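Globin (Bacillus anthracis, PDB 5V3T) carries haem as a group II truncated haemoglobin, binding small ligands such as cyanide at the iron and probably oxygen, in keeping with a role in oxygen transport. Local coordinates at the protoporphyrin IX containing Fe and cyanide ion site and the interface of chains A and B. Residues are numbered along the deposited sequence; one frame, centred on the assembly and turned at random. Chains: chain A/B, Globin.

Contact 1: the protoporphyrin IX containing Fe and cyanide ion site. Residues chain A 26, 38-40, 46, 49-50, 53-54, 64, 73, 76-77, 80, 82, 86-87, 90, 115, 118-119, 122; chain B 114, 117. With HEM (protoporphyrin IX containing Fe), chain C; CYN (cyanide ion), chain D.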
loop_
_atom_site.group_PDB
_atom_site.type_symbol
_atom_site.label_atom_id
_atom_site.label_comp_id
_atom_site.label_asym_id
_atom_site.label_seq_id
_atom_site.Cartn_x
_atom_site.Cartn_y
_atom_site.Cartn_z
ATOM N N TYR A 26 11.587 2.924 11.686
ATOM C CA TYR A 26 11.029 1.580 11.565
ATOM C C TYR A 26 11.348 0.693 12.743
ATOM O O TYR A 26 10.702 -0.337 12.939
ATOM C CB TYR A 26 11.496 0.920 10.276
ATOM C CG TYR A 26 10.710 1.461 9.131
ATOM C CD1 TYR A 26 9.331 1.247 9.056
ATOM C CD2 TYR A 26 11.315 2.209 8.150
ATOM C CE1 TYR A 26 8.595 1.752 8.026
ATOM C CE2 TYR A 26 10.586 2.723 7.124
ATOM C CZ TYR A 26 9.235 2.486 7.065
ATOM O OH TYR A 26 8.557 3.005 6.023
ATOM N N ILE A 38 0.607 -4.782 10.265
ATOM C CA ILE A 38 0.230 -4.599 8.865
ATOM C C ILE A 38 1.446 -4.421 7.979
ATOM O O ILE A 38 1.339 -4.434 6.756
ATOM C CB ILE A 38 -0.732 -3.412 8.677
ATOM C CG1 ILE A 38 -0.119 -2.106 9.161
ATOM C CG2 ILE A 38 -2.006 -3.658 9.428
ATOM C CD1 ILE A 38 -1.098 -0.948 9.122
ATOM N N PHE A 39 2.611 -4.301 8.599
ATOM C CA PHE A 39 3.863 -4.244 7.859
ATOM C C PHE A 39 4.438 -5.625 7.571
ATOM O O PHE A 39 4.151 -6.580 8.290
ATOM C CB PHE A 39 4.875 -3.419 8.638
ATOM C CG PHE A 39 4.621 -1.960 8.551
ATOM C CD1 PHE A 39 5.093 -1.244 7.480
ATOM C CD2 PHE A 39 3.862 -1.315 9.514
ATOM C CE1 PHE A 39 4.844 0.079 7.389
ATOM C CE2 PHE A 39 3.595 0.019 9.420
ATOM C CZ PHE A 39 4.092 0.723 8.361
ATOM N N PRO A 40 5.268 -5.730 6.518
ATOM C CA PRO A 40 5.986 -6.987 6.291
ATOM C C PRO A 40 6.849 -7.303 7.506
ATOM O O PRO A 40 7.265 -6.389 8.210
ATOM C CB PRO A 40 6.827 -6.700 5.042
ATOM C CG PRO A 40 6.115 -5.564 4.357
ATOM C CD PRO A 40 5.537 -4.736 5.461
ATOM N N THR A 46 11.163 -2.131 2.944
ATOM C CA THR A 46 10.340 -0.959 3.248
ATOM C C THR A 46 11.211 0.239 3.669
ATOM O O THR A 46 11.003 1.369 3.207
ATOM C CB THR A 46 9.316 -1.270 4.354
ATOM O OG1 THR A 46 8.502 -2.377 3.945
ATOM C CG2 THR A 46 8.429 -0.065 4.628
ATOM N N LYS A 49 13.091 1.652 0.659
ATOM C CA LYS A 49 12.192 2.412 -0.196
ATOM C C LYS A 49 11.835 3.751 0.427
ATOM O O LYS A 49 11.745 4.760 -0.276
ATOM C CB LYS A 49 10.922 1.600 -0.512
ATOM C CG LYS A 49 11.162 0.501 -1.558
ATOM C CD LYS A 49 9.883 -0.242 -1.966
ATOM C CE LYS A 49 9.365 -1.135 -0.854
ATOM N NZ LYS A 49 8.289 -2.076 -1.317
ATOM N N GLN A 50 11.642 3.763 1.743
ATOM C CA GLN A 50 11.280 4.986 2.450
ATOM C C GLN A 50 12.423 6.005 2.397
ATOM O O GLN A 50 12.186 7.207 2.319
ATOM C CB GLN A 50 10.912 4.691 3.909
ATOM C CG GLN A 50 10.442 5.921 4.684
ATOM C CD GLN A 50 9.078 6.405 4.238
ATOM O OE1 GLN A 50 8.941 7.212 3.321
ATOM N NE2 GLN A 50 8.052 5.882 4.872
ATOM N N PHE A 53 12.176 7.486 -0.907
ATOM C CA PHE A 53 11.041 8.404 -0.983
ATOM C C PHE A 53 11.280 9.722 -0.255
ATOM O O PHE A 53 11.117 10.805 -0.836
ATOM C CB PHE A 53 9.743 7.776 -0.449
ATOM C CG PHE A 53 8.582 8.714 -0.545
ATOM C CD1 PHE A 53 7.940 8.925 -1.751
ATOM C CD2 PHE A 53 8.182 9.445 0.546
ATOM C CE1 PHE A 53 6.900 9.833 -1.852
ATOM C CE2 PHE A 53 7.126 10.350 0.456
ATOM C CZ PHE A 53 6.493 10.545 -0.746
ATOM N N LEU A 54 11.703 9.646 1.001
ATOM C CA LEU A 54 11.919 10.863 1.786
ATOM C C LEU A 54 12.998 11.753 1.187
ATOM O O LEU A 54 12.923 12.975 1.298
ATOM C CB LEU A 54 12.280 10.520 3.230
ATOM C CG LEU A 54 11.119 9.891 4.001
ATOM C CD1 LEU A 54 11.521 9.567 5.441
ATOM C CD2 LEU A 54 9.907 10.818 3.985
ATOM N N TYR A 64 13.277 7.686 -5.697
ATOM C CA TYR A 64 12.095 6.831 -5.684
ATOM C C TYR A 64 11.539 6.683 -7.097
ATOM O O TYR A 64 11.386 5.567 -7.592
ATOM C CB TYR A 64 11.010 7.383 -4.763
ATOM C CG TYR A 64 9.812 6.443 -4.630
ATOM C CD1 TYR A 64 8.799 6.434 -5.584
ATOM C CD2 TYR A 64 9.705 5.560 -3.558
ATOM C CE1 TYR A 64 7.711 5.574 -5.480
ATOM C CE2 TYR A 64 8.602 4.685 -3.447
ATOM C CZ TYR A 64 7.618 4.708 -4.411
ATOM O OH TYR A 64 6.528 3.857 -4.321
ATOM N N LEU A 73 1.028 7.930 -3.486
ATOM C CA LEU A 73 1.061 7.206 -2.226
ATOM C C LEU A 73 -0.307 6.765 -1.774
ATOM O O LEU A 73 -0.444 5.656 -1.260
ATOM C CB LEU A 73 1.715 8.043 -1.134
ATOM C CG LEU A 73 3.247 8.029 -1.154
ATOM C CD1 LEU A 73 3.762 8.499 0.189
ATOM C CD2 LEU A 73 3.786 6.634 -1.498
ATOM N N ARG A 76 -1.150 3.691 -3.497
ATOM C CA ARG A 76 -0.334 2.559 -3.046
ATOM C C ARG A 76 -0.723 2.034 -1.658
ATOM O O ARG A 76 -0.427 0.888 -1.319
ATOM C CB ARG A 76 1.138 2.930 -3.040
ATOM C CG ARG A 76 1.719 3.213 -4.422
ATOM C CD ARG A 76 3.232 3.364 -4.312
ATOM N NE ARG A 76 3.859 3.788 -5.573
ATOM C CZ ARG A 76 4.451 2.955 -6.424
ATOM N NH1 ARG A 76 5.003 3.418 -7.538
ATOM N NH2 ARG A 76 4.507 1.656 -6.152
ATOM N N HIS A 77 -1.397 2.864 -0.873
ATOM C CA HIS A 77 -1.842 2.477 0.475
ATOM C C HIS A 77 -3.282 1.979 0.554
ATOM O O HIS A 77 -3.751 1.609 1.634
ATOM C CB HIS A 77 -1.674 3.649 1.431
ATOM C CG HIS A 77 -0.259 3.894 1.834
ATOM N ND1 HIS A 77 0.633 4.577 1.036
ATOM C CD2 HIS A 77 0.419 3.553 2.956
ATOM C CE1 HIS A 77 1.797 4.656 1.654
ATOM N NE2 HIS A 77 1.698 4.040 2.818
ATOM N N PHE A 80 -4.327 -1.301 2.415
ATOM C CA PHE A 80 -3.969 -1.440 3.828
ATOM C C PHE A 80 -4.946 -0.700 4.731
ATOM O O PHE A 80 -5.509 0.326 4.349
ATOM C CB PHE A 80 -2.540 -0.941 4.063
ATOM C CG PHE A 80 -1.541 -1.504 3.091
ATOM C CD1 PHE A 80 -1.313 -2.870 3.026
ATOM C CD2 PHE A 80 -0.791 -0.663 2.278
ATOM C CE1 PHE A 80 -0.386 -3.392 2.141
ATOM C CE2 PHE A 80 0.140 -1.178 1.395
ATOM C CZ PHE A 80 0.344 -2.539 1.325
ATOM N N ILE A 82 -5.637 1.719 6.927
ATOM C CA ILE A 82 -5.071 2.919 7.529
ATOM C C ILE A 82 -6.183 3.751 8.170
ATOM O O ILE A 82 -6.899 4.512 7.514
ATOM C CB ILE A 82 -4.289 3.744 6.507
ATOM C CG1 ILE A 82 -3.249 2.847 5.834
ATOM C CG2 ILE A 82 -3.609 4.950 7.177
ATOM C CD1 ILE A 82 -2.395 3.566 4.861
ATOM N N ARG A 86 -4.108 4.757 13.227
ATOM C CA ARG A 86 -2.814 4.319 12.728
ATOM C C ARG A 86 -2.017 5.474 12.117
ATOM O O ARG A 86 -0.793 5.513 12.225
ATOM C CB ARG A 86 -2.996 3.180 11.733
ATOM C CG ARG A 86 -3.437 1.912 12.425
ATOM C CD ARG A 86 -3.519 0.735 11.483
ATOM N NE ARG A 86 -3.576 -0.513 12.235
ATOM C CZ ARG A 86 -4.331 -1.549 11.899
ATOM N NH1 ARG A 86 -5.110 -1.480 10.829
ATOM N NH2 ARG A 86 -4.316 -2.648 12.639
ATOM N N ALA A 87 -2.702 6.418 11.482
ATOM C CA ALA A 87 -2.023 7.623 11.018
ATOM C C ALA A 87 -1.392 8.335 12.217
ATOM O O ALA A 87 -0.273 8.832 12.143
ATOM C CB ALA A 87 -2.990 8.541 10.279
ATOM N N TRP A 90 1.708 6.367 13.326
ATOM C CA TRP A 90 2.778 6.585 12.374
ATOM C C TRP A 90 3.528 7.874 12.693
ATOM O O TRP A 90 4.754 7.894 12.777
ATOM C CB TRP A 90 2.204 6.665 10.961
ATOM C CG TRP A 90 3.202 6.531 9.902
ATOM C CD1 TRP A 90 3.504 5.395 9.237
ATOM C CD2 TRP A 90 4.049 7.565 9.349
ATOM N NE1 TRP A 90 4.478 5.643 8.316
ATOM C CE2 TRP A 90 4.828 6.961 8.343
ATOM C CE3 TRP A 90 4.218 8.931 9.603
ATOM C CZ2 TRP A 90 5.783 7.666 7.585
ATOM C CZ3 TRP A 90 5.166 9.640 8.843
ATOM C CH2 TRP A 90 5.932 9.000 7.842
ATOM N N LEU A 115 4.670 15.725 6.431
ATOM C CA LEU A 115 4.376 14.328 6.709
ATOM C C LEU A 115 2.985 14.140 7.317
ATOM O O LEU A 115 2.289 13.161 7.006
ATOM C CB LEU A 115 5.448 13.758 7.633
ATOM C CG LEU A 115 6.838 13.575 7.030
ATOM C CD1 LEU A 115 7.794 12.984 8.054
ATOM C CD2 LEU A 115 6.735 12.657 5.834
ATOM N N THR A 118 0.502 14.396 4.530
ATOM C CA THR A 118 0.557 13.166 3.738
ATOM C C THR A 118 -0.107 11.978 4.463
ATOM O O THR A 118 -0.860 11.212 3.865
ATOM C CB THR A 118 1.996 12.785 3.398
ATOM O OG1 THR A 118 2.576 13.818 2.596
ATOM C CG2 THR A 118 2.039 11.477 2.627
ATOM N N ALA A 119 0.199 11.822 5.742
ATOM C CA ALA A 119 -0.366 10.722 6.528
ATOM C C ALA A 119 -1.888 10.804 6.600
ATOM O O ALA A 119 -2.577 9.774 6.582
ATOM C CB ALA A 119 0.232 10.720 7.925
ATOM N N MET A 122 -3.391 9.426 3.454
ATOM C CA MET A 122 -3.328 7.972 3.365
ATOM C C MET A 122 -4.539 7.284 4.025
ATOM O O MET A 122 -4.902 6.182 3.629
ATOM C CB MET A 122 -2.037 7.449 4.008
ATOM C CG MET A 122 -0.736 8.014 3.439
ATOM S SD MET A 122 -0.600 7.691 1.679
ATOM C CE MET A 122 -1.066 9.303 1.014
ATOM N N ARG B 114 2.556 -7.553 -3.875
ATOM C CA ARG B 114 1.626 -6.633 -3.224
ATOM C C ARG B 114 0.282 -7.292 -2.935
ATOM O O ARG B 114 -0.298 -7.071 -1.869
ATOM C CB ARG B 114 1.463 -5.391 -4.084
ATOM C CG ARG B 114 2.750 -4.602 -4.040
ATOM C CD ARG B 114 2.766 -3.425 -4.962
ATOM N NE ARG B 114 3.942 -2.596 -4.690
ATOM C CZ ARG B 114 5.203 -2.989 -4.870
ATOM N NH1 ARG B 114 5.482 -4.207 -5.326
ATOM N NH2 ARG B 114 6.200 -2.158 -4.601
ATOM N N LEU B 117 0.693 -9.776 0.047
ATOM C CA LEU B 117 0.665 -9.047 1.311
ATOM C C LEU B 117 -0.762 -8.628 1.643
ATOM O O LEU B 117 -1.203 -8.761 2.774
ATOM C CB LEU B 117 1.572 -7.810 1.256
ATOM C CG LEU B 117 1.603 -6.910 2.497
ATOM C CD1 LEU B 117 2.108 -7.683 3.721
ATOM C CD2 LEU B 117 2.455 -5.680 2.249
HETATM C CHA HEM C . 4.290 1.359 1.964
HETATM C CHB HEM C . 1.515 1.578 6.061
HETATM C CHC HEM C . 1.780 6.448 5.830
HETATM C CHD HEM C . 5.237 6.240 2.386
HETATM C C1A HEM C . 3.532 1.013 3.089
HETATM C C2A HEM C . 3.186 -0.341 3.495
HETATM C C3A HEM C . 2.436 -0.280 4.608
HETATM C C4A HEM C . 2.253 1.116 4.969
HETATM C CMA HEM C . 1.851 -1.485 5.384
HETATM C CAA HEM C . 3.643 -1.625 2.763
HETATM C CBA HEM C . 5.167 -1.736 2.849
HETATM C CGA HEM C . 5.715 -2.384 1.605
HETATM O O1A HEM C . 4.917 -3.005 0.856
HETATM O O2A HEM C . 6.948 -2.282 1.368
HETATM C C1B HEM C . 1.326 2.922 6.341
HETATM C C2B HEM C . 0.509 3.479 7.404
HETATM C C3B HEM C . 0.573 4.815 7.320
HETATM C C4B HEM C . 1.439 5.167 6.208
HETATM C CMB HEM C . -0.315 2.677 8.439
HETATM C CAB HEM C . -0.139 5.821 8.251
HETATM C CBB HEM C . -0.610 6.985 7.777
HETATM C C1C HEM C . 2.797 6.795 4.988
HETATM C C2C HEM C . 3.415 8.107 4.889
HETATM C C3C HEM C . 4.364 8.046 3.955
HETATM C C4C HEM C . 4.396 6.700 3.399
HETATM C CMC HEM C . 3.062 9.369 5.712
HETATM C CAC HEM C . 5.243 9.250 3.536
HETATM C CBC HEM C . 6.517 9.009 3.272
HETATM C C1D HEM C . 5.291 4.908 1.968
HETATM C C2D HEM C . 6.162 4.430 0.915
HETATM C C3D HEM C . 5.876 2.932 0.770
HETATM C C4D HEM C . 4.851 2.618 1.757
HETATM C CMD HEM C . 7.175 5.265 0.105
HETATM C CAD HEM C . 6.559 1.973 -0.223
HETATM C CBD HEM C . 5.571 1.681 -1.350
HETATM C CGD HEM C . 6.253 0.957 -2.482
HETATM O O1D HEM C . 6.054 -0.280 -2.580
HETATM O O2D HEM C . 6.993 1.603 -3.279
HETATM N NA HEM C . 2.939 1.874 4.014
HETATM N NB HEM C . 1.881 3.992 5.644
HETATM N NC HEM C . 3.425 5.955 4.076
HETATM N ND HEM C . 4.528 3.810 2.429
HETATM FE FE HEM C . 3.325 3.901 4.136
HETATM C C CYN D . 4.886 3.654 5.331
HETATM N N CYN D . 5.725 3.480 6.113
#
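Cyanide and haem share a buried globin pocket, with the diatomic ligand held on the distal side of the porphyrin. On the proximal side, A:His77 NE2 binds HEM FE at 2.1 Å. The far nitrogen, A:His77 ND1, donates to the A:Leu73 carbonyl O at 2.8 Å (162° at the hydrogen); the oxygen lies in the imidazole plane, though the N-H comes in from above the carbonyl plane. This helps set the ring's rotation and would tend to make the histidine a more electron-rich ligand.

Cyanide is gripped through its outer atom. The phenol OH of A:Tyr26 donates to CYN N at 2.9 Å, and is itself steadied by A:Gln50 NE2, 3.1 Å from that OH. A:Gln50 reaches inward with CG anti to its backbone N (chi1 -177°) and a bend at chi2. A:Trp90 points its indole N-H at CYN N edge-on, in a weak bond, while its five-membered ring stacks on the pyrrole containing HEM NB, tilted by 13°. The haem methyl HEM CMC lies beneath its six-membered ring.

Opposite this stack, A:Ile82 CD1 touches the same pyrrole. A:Phe39 meets the distal side near HEM CHB, and A:Phe80 sets a ring face against HEM CMA.

Charge gathers at the propionates. A:Lys49 NZ bridges them, donating to HEM O2A at 3.0 Å and to HEM O1D at 3.1 Å. A:Thr46 OG1 also serves HEM O2A, A:Tyr64 OH donates to HEM O2D, and B:Arg114 NH2 reaches HEM O1D from the other subunit at 2.8 Å, forming a salt bridge.

Within the compact truncated-globin fold, helices 14-31, 44-57 and 84-101 supply the distal polar groups, while the proximal histidine directly follows short helix 73-76.

Contact 2: the interface of chains A and B. Residues chain A 75-76, 78-80; chain B 53, 56-57, 65, 71, 73, 118, 122.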
loop_
_atom_site.group_PDB
_atom_site.type_symbol
_atom_site.label_atom_id
_atom_site.label_comp_id
_atom_site.label_asym_id
_atom_site.label_seq_id
_atom_site.Cartn_x
_atom_site.Cartn_y
_atom_site.Cartn_z
ATOM N N ALA A 75 -2.810 5.912 -3.498
ATOM C CA ALA A 75 -3.196 4.761 -4.286
ATOM C C ALA A 75 -2.440 3.525 -3.799
ATOM O O ALA A 75 -3.022 2.457 -3.652
ATOM C CB ALA A 75 -2.934 5.017 -5.797
ATOM N N ARG A 76 -1.150 3.691 -3.497
ATOM C CA ARG A 76 -0.334 2.559 -3.046
ATOM C C ARG A 76 -0.723 2.034 -1.658
ATOM O O ARG A 76 -0.427 0.888 -1.319
ATOM C CB ARG A 76 1.138 2.930 -3.040
ATOM C CG ARG A 76 1.719 3.213 -4.422
ATOM C CD ARG A 76 3.232 3.364 -4.312
ATOM N NE ARG A 76 3.859 3.788 -5.573
ATOM C CZ ARG A 76 4.451 2.955 -6.424
ATOM N NH1 ARG A 76 5.003 3.418 -7.538
ATOM N NH2 ARG A 76 4.507 1.656 -6.152
ATOM N N LEU A 78 -3.979 1.989 -0.579
ATOM C CA LEU A 78 -5.379 1.582 -0.635
ATOM C C LEU A 78 -5.690 0.202 -0.016
ATOM O O LEU A 78 -6.729 0.066 0.649
ATOM C CB LEU A 78 -5.871 1.573 -2.094
ATOM C CG LEU A 78 -6.134 2.886 -2.841
ATOM C CD1 LEU A 78 -6.700 2.587 -4.220
ATOM C CD2 LEU A 78 -7.049 3.828 -2.087
ATOM N N PRO A 79 -4.829 -0.823 -0.233
ATOM C CA PRO A 79 -5.247 -2.124 0.309
ATOM C C PRO A 79 -5.023 -2.257 1.809
ATOM O O PRO A 79 -5.521 -3.212 2.404
ATOM C CB PRO A 79 -4.341 -3.129 -0.419
ATOM C CG PRO A 79 -3.682 -2.358 -1.532
ATOM C CD PRO A 79 -3.609 -0.959 -1.046
ATOM N N PHE A 80 -4.327 -1.301 2.415
ATOM C CA PHE A 80 -3.969 -1.440 3.828
ATOM C C PHE A 80 -4.946 -0.700 4.731
ATOM O O PHE A 80 -5.509 0.326 4.349
ATOM C CB PHE A 80 -2.540 -0.941 4.063
ATOM C CG PHE A 80 -1.541 -1.504 3.091
ATOM C CD1 PHE A 80 -1.313 -2.870 3.026
ATOM C CD2 PHE A 80 -0.791 -0.663 2.278
ATOM C CE1 PHE A 80 -0.386 -3.392 2.141
ATOM C CE2 PHE A 80 0.140 -1.178 1.395
ATOM C CZ PHE A 80 0.344 -2.539 1.325
ATOM N N PHE B 53 -10.981 -1.408 -8.621
ATOM C CA PHE B 53 -10.034 -1.370 -7.516
ATOM C C PHE B 53 -8.603 -1.557 -8.013
ATOM O O PHE B 53 -7.735 -0.758 -7.696
ATOM C CB PHE B 53 -10.338 -2.425 -6.447
ATOM C CG PHE B 53 -9.477 -2.252 -5.219
ATOM C CD1 PHE B 53 -9.816 -1.306 -4.273
ATOM C CD2 PHE B 53 -8.274 -2.921 -5.089
ATOM C CE1 PHE B 53 -8.990 -1.071 -3.150
ATOM C CE2 PHE B 53 -7.433 -2.694 -3.972
ATOM C CZ PHE B 53 -7.797 -1.768 -3.014
ATOM N N GLN B 56 -7.276 1.532 -9.959
ATOM C CA GLN B 56 -6.883 2.651 -9.110
ATOM C C GLN B 56 -5.653 2.304 -8.292
ATOM O O GLN B 56 -4.749 3.121 -8.137
ATOM C CB GLN B 56 -8.022 3.045 -8.164
ATOM C CG GLN B 56 -7.658 4.213 -7.250
ATOM C CD GLN B 56 -8.857 4.731 -6.492
ATOM O OE1 GLN B 56 -9.961 4.227 -6.660
ATOM N NE2 GLN B 56 -8.655 5.752 -5.670
ATOM N N TYR B 57 -5.599 1.078 -7.795
ATOM C CA TYR B 57 -4.448 0.666 -6.993
ATOM C C TYR B 57 -3.128 0.721 -7.759
ATOM O O TYR B 57 -2.089 1.139 -7.214
ATOM C CB TYR B 57 -4.672 -0.738 -6.431
ATOM C CG TYR B 57 -3.459 -1.243 -5.687
ATOM C CD1 TYR B 57 -2.925 -0.520 -4.621
ATOM C CD2 TYR B 57 -2.885 -2.471 -6.004
ATOM C CE1 TYR B 57 -1.812 -0.966 -3.937
ATOM C CE2 TYR B 57 -1.777 -2.939 -5.305
ATOM C CZ TYR B 57 -1.249 -2.180 -4.271
ATOM O OH TYR B 57 -0.148 -2.626 -3.572
ATOM N N THR B 65 -12.677 4.513 -5.622
ATOM C CA THR B 65 -13.080 5.397 -4.536
ATOM C C THR B 65 -14.131 6.417 -4.994
ATOM O O THR B 65 -14.993 6.821 -4.210
ATOM C CB THR B 65 -11.866 6.111 -3.904
ATOM O OG1 THR B 65 -11.168 6.882 -4.893
ATOM C CG2 THR B 65 -10.926 5.080 -3.288
ATOM N N PRO B 71 -11.838 2.820 0.607
ATOM C CA PRO B 71 -11.588 1.401 0.342
ATOM C C PRO B 71 -11.937 0.513 1.517
ATOM O O PRO B 71 -12.652 -0.482 1.335
ATOM C CB PRO B 71 -10.077 1.349 0.102
ATOM C CG PRO B 71 -9.717 2.698 -0.265
ATOM C CD PRO B 71 -10.613 3.621 0.455
ATOM N N LEU B 73 -10.630 -1.864 2.921
ATOM C CA LEU B 73 -10.695 -3.154 2.262
ATOM C C LEU B 73 -10.897 -4.333 3.222
ATOM O O LEU B 73 -11.755 -5.190 2.992
ATOM C CB LEU B 73 -9.421 -3.359 1.428
ATOM C CG LEU B 73 -9.552 -4.444 0.358
ATOM C CD1 LEU B 73 -10.641 -4.079 -0.662
ATOM C CD2 LEU B 73 -8.224 -4.694 -0.331
ATOM N N THR B 118 -1.488 -8.129 0.649
ATOM C CA THR B 118 -2.877 -7.723 0.851
ATOM C C THR B 118 -3.756 -8.894 1.282
ATOM O O THR B 118 -4.550 -8.765 2.225
ATOM C CB THR B 118 -3.453 -7.092 -0.432
ATOM O OG1 THR B 118 -2.722 -5.894 -0.719
ATOM C CG2 THR B 118 -4.937 -6.743 -0.258
ATOM N N MET B 122 -6.184 -9.568 4.644
ATOM C CA MET B 122 -7.617 -9.864 4.628
ATOM C C MET B 122 -8.003 -11.010 5.566
ATOM O O MET B 122 -9.137 -11.059 6.042
ATOM C CB MET B 122 -8.085 -10.206 3.215
ATOM C CG MET B 122 -7.849 -9.111 2.180
ATOM S SD MET B 122 -8.691 -7.569 2.607
ATOM C CE MET B 122 -7.320 -6.628 3.280
HETATM O O HOH W 1 -8.079 -0.135 3.015
HETATM O O HOH W 2 1.519 -0.599 -2.216
#
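A largely apolar patch between two copies of the globin, this interface helps join the chains of the deposited dimer, in which A:Leu78 and A:Pro79 press into a groove on chain B. The dimer may or may not be the form present in the cell, and the whole interface departs from exact two-fold symmetry.

A:Pro79 rides over one face of the B:Tyr57 ring, with A:Pro79 CG 3.7 Å from the ring centroid and displaced toward the rim. That ring is carried across by a CG anti to the backbone N (chi1 175°), and the A:Ala75 carbonyl O lies at its edge, in plane. The other flank of the proline, CB, rests against the side chain of B:Thr118.

A:Leu78 divides its two methyls. A:Leu78 CD2 packs tightly on B:Pro71 CG at 3.4 Å, whereas A:Leu78 CD1 meets B:Gln56 CG at 3.6 Å, crossing that chain at about a right angle. Behind this contact, the amide of B:Gln56 is held flat from both ends: B:Gln56 OE1 accepts from B:Thr65 N at 2.9 Å along a lone pair, and B:Gln56 NE2 donates to B:Thr65 OG1. B:Phe53 CZ approaches A:Leu78 CB, tip first.

Polar links run through water. Water 1 lies 2.7 Å from A:Leu78 O, also contacts A:Phe80 O, and is met almost straight by B:Leu73 N (171° at the hydrogen). Water 2 sits 2.6 Å from A:Arg76 O and 3.0 Å from B:Tyr57 OH.

For the protein, the patch anchors the backbone just beyond the proximal histidine against the neighbouring subunit.

The C-alpha centres of contact 1 and contact 2 lie about 12 Å apart, and A:Arg76 and A:Phe80 belong to both. The shared segment runs from helix 73-76 into the following loop, so one stretch of chain faces the haem with some of its groups and the partner subunit with others. Helix 105-122 of chain B likewise serves both contacts, lending B:Arg114 and B:Leu117 to contact 1 and B:Thr118 and B:Met122 to contact 2. Assembly could therefore influence the proximal side and the propionate surroundings, although the coordinates alone do not demonstrate such coupling.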